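Local coordinates for uncharacterized protein (Pseudomonas aeruginosa, PDB 4E72) that is of unknown function but belongs to the DUF3298 family and is probably exported as a lipoprotein, at residues Gly25-Lys37 against Phe75-Ala89. Residues are numbered along the deposited sequence; the frame is centred on the assembly and turned at random.
Sequences GEQCPLVNIDTLK and FLDSAEPGWSSYLQA
A beta-alpha-beta crossover joins L30-K37 to the parallel strand beginning at S84: helices, including 68-78, occupy the connection, and the two strand segments run 18° apart within the mixed sheet. Between L30 and A89, N-H groups of L30, N32 and D34 alternate with those of S85, L87 and A89 as donors; N32 N to S85 O is 2.8 Å. Just before the strands begin, G82 N, in the E80-W83 type II turn, donates to Q27 O at 2.7 Å. On the face carrying V31, I33, S85 and L87, the helix closes over the sheet: V31 CG2 lies 3.4 Å from F75 CD2 and 3.8 Å from L76 CD2, while S85 CB sits over the centre of the F75 ring. On the face of L30, N32 and D34, the Y86 ring swings across the neighbouring strand because its CG is anti to the carbonyl carbon (chi1 -65°). N32 CB thus meets Y86 CD2 at 3.5 Å, amide and ring planes 27° apart, and L30 CD2 meets Y86 CZ. From strand 12-19, E17 accepts from N32 ND2 and R13 NE forms a salt bridge with D34 OD1. A water bridges the strands, 2.6 Å from N32 OD1 and 3.0 Å from L87 O.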
loop_
_atom_site.group_PDB
_atom_site.type_symbol
_atom_site.label_atom_id
_atom_site.label_comp_id
_atom_site.label_asym_id
_atom_site.label_seq_id
_atom_site.Cartn_x
_atom_site.Cartn_y
_atom_site.Cartn_z
ATOM N N GLY A 25 -8.254 -28.470 13.452
ATOM C CA GLY A 25 -8.662 -28.652 12.064
ATOM C C GLY A 25 -8.177 -27.608 11.088
ATOM O O GLY A 25 -7.626 -26.576 11.479
ATOM N N GLU A 26 -8.411 -27.875 9.799
ATOM C CA GLU A 26 -8.007 -27.016 8.683
ATOM C C GLU A 26 -8.880 -25.736 8.617
ATOM O O GLU A 26 -8.449 -24.717 8.049
ATOM C CB GLU A 26 -8.053 -27.812 7.341
ATOM C CG GLU A 26 -9.345 -28.577 7.065
ATOM C CD GLU A 26 -9.366 -29.526 5.875
ATOM O OE1 GLU A 26 -8.873 -29.150 4.785
ATOM O OE2 GLU A 26 -9.943 -30.630 6.020
ATOM N N GLN A 27 -10.086 -25.792 9.225
ATOM C CA GLN A 27 -11.087 -24.724 9.274
ATOM C C GLN A 27 -10.924 -23.816 10.513
ATOM O O GLN A 27 -11.817 -23.007 10.786
ATOM C CB GLN A 27 -12.503 -25.342 9.266
ATOM C CG GLN A 27 -12.955 -25.892 7.914
ATOM C CD GLN A 27 -13.501 -24.804 7.028
ATOM O OE1 GLN A 27 -12.772 -24.173 6.249
ATOM N NE2 GLN A 27 -14.799 -24.552 7.144
ATOM N N CYS A 28 -9.809 -23.949 11.264
ATOM C CA CYS A 28 -9.555 -23.138 12.465
ATOM C C CYS A 28 -9.210 -21.685 12.078
ATOM O O CYS A 28 -8.228 -21.473 11.365
ATOM C CB CYS A 28 -8.459 -23.752 13.333
ATOM S SG CYS A 28 -7.964 -22.718 14.745
ATOM N N PRO A 29 -9.999 -20.680 12.558
ATOM C CA PRO A 29 -9.680 -19.258 12.262
ATOM C C PRO A 29 -8.247 -18.893 12.651
ATOM O O PRO A 29 -7.733 -19.363 13.671
ATOM C CB PRO A 29 -10.709 -18.499 13.093
ATOM C CG PRO A 29 -11.869 -19.456 13.188
ATOM C CD PRO A 29 -11.207 -20.775 13.410
ATOM N N LEU A 30 -7.606 -18.085 11.799
ATOM C CA LEU A 30 -6.188 -17.712 11.808
ATOM C C LEU A 30 -5.965 -16.220 11.582
ATOM O O LEU A 30 -6.581 -15.630 10.696
ATOM C CB LEU A 30 -5.553 -18.511 10.624
ATOM C CG LEU A 30 -4.065 -18.397 10.272
ATOM C CD1 LEU A 30 -3.575 -19.720 9.683
ATOM C CD2 LEU A 30 -3.826 -17.311 9.209
ATOM N N VAL A 31 -5.034 -15.632 12.346
ATOM C CA VAL A 31 -4.588 -14.239 12.211
ATOM C C VAL A 31 -3.079 -14.239 12.003
ATOM O O VAL A 31 -2.331 -14.739 12.848
ATOM C CB VAL A 31 -4.993 -13.274 13.362
ATOM C CG1 VAL A 31 -4.408 -11.878 13.123
ATOM C CG2 VAL A 31 -6.506 -13.185 13.484
ATOM N N ASN A 32 -2.642 -13.674 10.878
ATOM C CA ASN A 32 -1.226 -13.612 10.544
ATOM C C ASN A 32 -0.800 -12.141 10.409
ATOM O O ASN A 32 -1.270 -11.449 9.513
ATOM C CB ASN A 32 -0.947 -14.443 9.268
ATOM C CG ASN A 32 0.507 -14.517 8.867
ATOM O OD1 ASN A 32 1.216 -13.505 8.761
ATOM N ND2 ASN A 32 0.964 -15.721 8.581
ATOM N N ILE A 33 0.050 -11.664 11.338
ATOM C CA ILE A 33 0.523 -10.269 11.387
ATOM C C ILE A 33 2.048 -10.226 11.266
ATOM O O ILE A 33 2.748 -10.806 12.096
ATOM C CB ILE A 33 0.032 -9.529 12.677
ATOM C CG1 ILE A 33 -1.512 -9.375 12.677
ATOM C CG2 ILE A 33 0.727 -8.137 12.845
ATOM C CD1 ILE A 33 -2.102 -9.133 14.028
ATOM N N ASP A 34 2.547 -9.515 10.236
ATOM C CA ASP A 34 3.964 -9.327 9.923
ATOM C C ASP A 34 4.246 -7.829 9.830
ATOM O O ASP A 34 4.093 -7.224 8.771
ATOM C CB ASP A 34 4.325 -10.064 8.615
ATOM C CG ASP A 34 5.780 -9.962 8.163
ATOM O OD1 ASP A 34 6.618 -9.416 8.937
ATOM O OD2 ASP A 34 6.083 -10.407 7.027
ATOM N N THR A 35 4.639 -7.225 10.949
ATOM C CA THR A 35 4.843 -5.786 10.972
ATOM C C THR A 35 6.312 -5.428 11.267
ATOM O O THR A 35 7.182 -6.310 11.274
ATOM C CB THR A 35 3.828 -5.132 11.907
ATOM O OG1 THR A 35 3.797 -3.732 11.633
ATOM C CG2 THR A 35 4.084 -5.427 13.393
ATOM N N LEU A 36 6.574 -4.109 11.439
ATOM C CA LEU A 36 7.895 -3.531 11.637
ATOM C C LEU A 36 7.967 -2.509 12.761
ATOM O O LEU A 36 7.032 -1.727 12.975
ATOM C CB LEU A 36 8.329 -2.788 10.356
ATOM C CG LEU A 36 8.484 -3.549 9.053
ATOM C CD1 LEU A 36 8.544 -2.576 7.902
ATOM C CD2 LEU A 36 9.733 -4.426 9.065
ATOM N N LYS A 37 9.145 -2.466 13.403
ATOM C CA LYS A 37 9.546 -1.490 14.410
ATOM C C LYS A 37 10.853 -0.855 13.941
ATOM O O LYS A 37 11.665 -1.522 13.303
ATOM C CB LYS A 37 9.675 -2.114 15.802
ATOM C CG LYS A 37 8.441 -1.872 16.659
ATOM C CD LYS A 37 8.615 -2.388 18.074
ATOM C CE LYS A 37 7.329 -2.315 18.861
ATOM N NZ LYS A 37 7.509 -2.827 20.247
ATOM N N PHE A 75 -10.831 -10.506 16.287
ATOM C CA PHE A 75 -11.088 -11.349 15.102
ATOM C C PHE A 75 -11.229 -12.816 15.487
ATOM O O PHE A 75 -12.175 -13.459 15.046
ATOM C CB PHE A 75 -9.978 -11.180 14.025
ATOM C CG PHE A 75 -10.248 -11.972 12.764
ATOM C CD1 PHE A 75 -10.976 -11.420 11.720
ATOM C CD2 PHE A 75 -9.797 -13.284 12.633
ATOM C CE1 PHE A 75 -11.244 -12.167 10.558
ATOM C CE2 PHE A 75 -10.064 -14.029 11.472
ATOM C CZ PHE A 75 -10.774 -13.458 10.439
ATOM N N LEU A 76 -10.300 -13.342 16.309
ATOM C CA LEU A 76 -10.326 -14.738 16.756
ATOM C C LEU A 76 -11.550 -15.039 17.626
ATOM O O LEU A 76 -12.061 -16.160 17.592
ATOM C CB LEU A 76 -9.030 -15.096 17.527
ATOM C CG LEU A 76 -7.700 -15.146 16.709
ATOM C CD1 LEU A 76 -6.529 -15.478 17.605
ATOM C CD2 LEU A 76 -7.763 -16.159 15.546
ATOM N N ASP A 77 -12.040 -14.039 18.376
ATOM C CA ASP A 77 -13.192 -14.208 19.271
ATOM C C ASP A 77 -14.524 -14.260 18.503
ATOM O O ASP A 77 -15.466 -14.861 18.989
ATOM C CB ASP A 77 -13.234 -13.077 20.336
ATOM C CG ASP A 77 -14.138 -13.363 21.530
ATOM O OD1 ASP A 77 -13.853 -14.338 22.281
ATOM O OD2 ASP A 77 -15.123 -12.611 21.727
ATOM N N SER A 78 -14.614 -13.646 17.337
ATOM C CA SER A 78 -15.879 -13.593 16.598
ATOM C C SER A 78 -15.850 -14.312 15.238
ATOM O O SER A 78 -16.907 -14.431 14.610
ATOM C CB SER A 78 -16.295 -12.136 16.386
ATOM O OG SER A 78 -15.273 -11.332 15.820
ATOM N N ALA A 79 -14.674 -14.798 14.791
ATOM C CA ALA A 79 -14.539 -15.450 13.481
ATOM C C ALA A 79 -15.336 -16.730 13.390
ATOM O O ALA A 79 -15.439 -17.455 14.375
ATOM C CB ALA A 79 -13.080 -15.737 13.169
ATOM N N GLU A 80 -15.927 -16.993 12.206
ATOM C CA GLU A 80 -16.665 -18.230 11.931
ATOM C C GLU A 80 -15.676 -19.264 11.368
ATOM O O GLU A 80 -14.546 -18.869 11.113
ATOM C CB GLU A 80 -17.802 -17.949 10.949
ATOM C CG GLU A 80 -19.029 -17.307 11.585
ATOM C CD GLU A 80 -20.139 -16.906 10.626
ATOM O OE1 GLU A 80 -20.085 -17.280 9.432
ATOM O OE2 GLU A 80 -21.068 -16.201 11.075
ATOM N N PRO A 81 -16.002 -20.575 11.216
ATOM C CA PRO A 81 -14.989 -21.530 10.706
ATOM C C PRO A 81 -14.458 -21.200 9.300
ATOM O O PRO A 81 -15.216 -20.773 8.427
ATOM C CB PRO A 81 -15.739 -22.872 10.706
ATOM C CG PRO A 81 -16.814 -22.703 11.784
ATOM C CD PRO A 81 -17.252 -21.281 11.610
ATOM N N GLY A 82 -13.141 -21.351 9.137
ATOM C CA GLY A 82 -12.408 -21.141 7.896
ATOM C C GLY A 82 -11.932 -19.726 7.642
ATOM O O GLY A 82 -11.247 -19.480 6.644
ATOM N N TRP A 83 -12.324 -18.775 8.509
ATOM C CA TRP A 83 -11.957 -17.362 8.345
ATOM C C TRP A 83 -10.489 -17.138 8.641
ATOM O O TRP A 83 -9.896 -17.820 9.474
ATOM C CB TRP A 83 -12.813 -16.464 9.245
ATOM C CG TRP A 83 -14.250 -16.309 8.832
ATOM C CD1 TRP A 83 -14.991 -17.156 8.055
ATOM C CD2 TRP A 83 -15.143 -15.278 9.265
ATOM N NE1 TRP A 83 -16.280 -16.685 7.941
ATOM C CE2 TRP A 83 -16.405 -15.542 8.686
ATOM C CE3 TRP A 83 -14.983 -14.111 10.049
ATOM C CZ2 TRP A 83 -17.506 -14.700 8.876
ATOM C CZ3 TRP A 83 -16.074 -13.269 10.227
ATOM C CH2 TRP A 83 -17.322 -13.576 9.663
ATOM N N SER A 84 -9.915 -16.159 7.977
ATOM C CA SER A 84 -8.518 -15.769 8.165
ATOM C C SER A 84 -8.331 -14.307 7.845
ATOM O O SER A 84 -9.069 -13.725 7.033
ATOM C CB SER A 84 -7.573 -16.617 7.314
ATOM O OG SER A 84 -7.885 -16.501 5.936
ATOM N N SER A 85 -7.321 -13.727 8.489
ATOM C CA SER A 85 -6.953 -12.339 8.318
ATOM C C SER A 85 -5.422 -12.239 8.323
ATOM O O SER A 85 -4.765 -12.776 9.227
ATOM C CB SER A 85 -7.600 -11.480 9.410
ATOM O OG SER A 85 -7.111 -10.151 9.389
ATOM N N TYR A 86 -4.864 -11.593 7.267
ATOM C CA TYR A 86 -3.432 -11.372 7.046
ATOM C C TYR A 86 -3.178 -9.900 6.930
ATOM O O TYR A 86 -3.865 -9.229 6.166
ATOM C CB TYR A 86 -2.921 -12.066 5.750
ATOM C CG TYR A 86 -2.967 -13.576 5.746
ATOM C CD1 TYR A 86 -4.150 -14.256 5.472
ATOM C CD2 TYR A 86 -1.812 -14.327 5.924
ATOM C CE1 TYR A 86 -4.200 -15.653 5.461
ATOM C CE2 TYR A 86 -1.844 -15.726 5.908
ATOM C CZ TYR A 86 -3.042 -16.384 5.669
ATOM O OH TYR A 86 -3.082 -17.757 5.641
ATOM N N LEU A 87 -2.188 -9.401 7.663
ATOM C CA LEU A 87 -1.752 -8.005 7.628
ATOM C C LEU A 87 -0.245 -7.965 7.533
ATOM O O LEU A 87 0.457 -8.681 8.281
ATOM C CB LEU A 87 -2.215 -7.212 8.866
ATOM C CG LEU A 87 -3.707 -6.899 9.009
ATOM C CD1 LEU A 87 -3.971 -6.377 10.407
ATOM C CD2 LEU A 87 -4.175 -5.877 7.982
ATOM N N GLN A 88 0.264 -7.156 6.612
ATOM C CA GLN A 88 1.705 -7.094 6.425
ATOM C C GLN A 88 2.185 -5.690 6.060
ATOM O O GLN A 88 1.598 -4.999 5.209
ATOM C CB GLN A 88 2.156 -8.112 5.355
ATOM C CG GLN A 88 3.665 -8.132 5.159
ATOM C CD GLN A 88 4.030 -8.775 3.865
ATOM O OE1 GLN A 88 4.147 -9.992 3.773
ATOM N NE2 GLN A 88 4.229 -7.963 2.839
ATOM N N ALA A 89 3.280 -5.302 6.712
ATOM C CA ALA A 89 4.005 -4.060 6.487
ATOM C C ALA A 89 5.451 -4.400 6.247
ATOM O O ALA A 89 6.056 -5.142 7.048
ATOM C CB ALA A 89 3.869 -3.138 7.688
HETATM O O HOH W 1 0.867 -11.440 7.183
#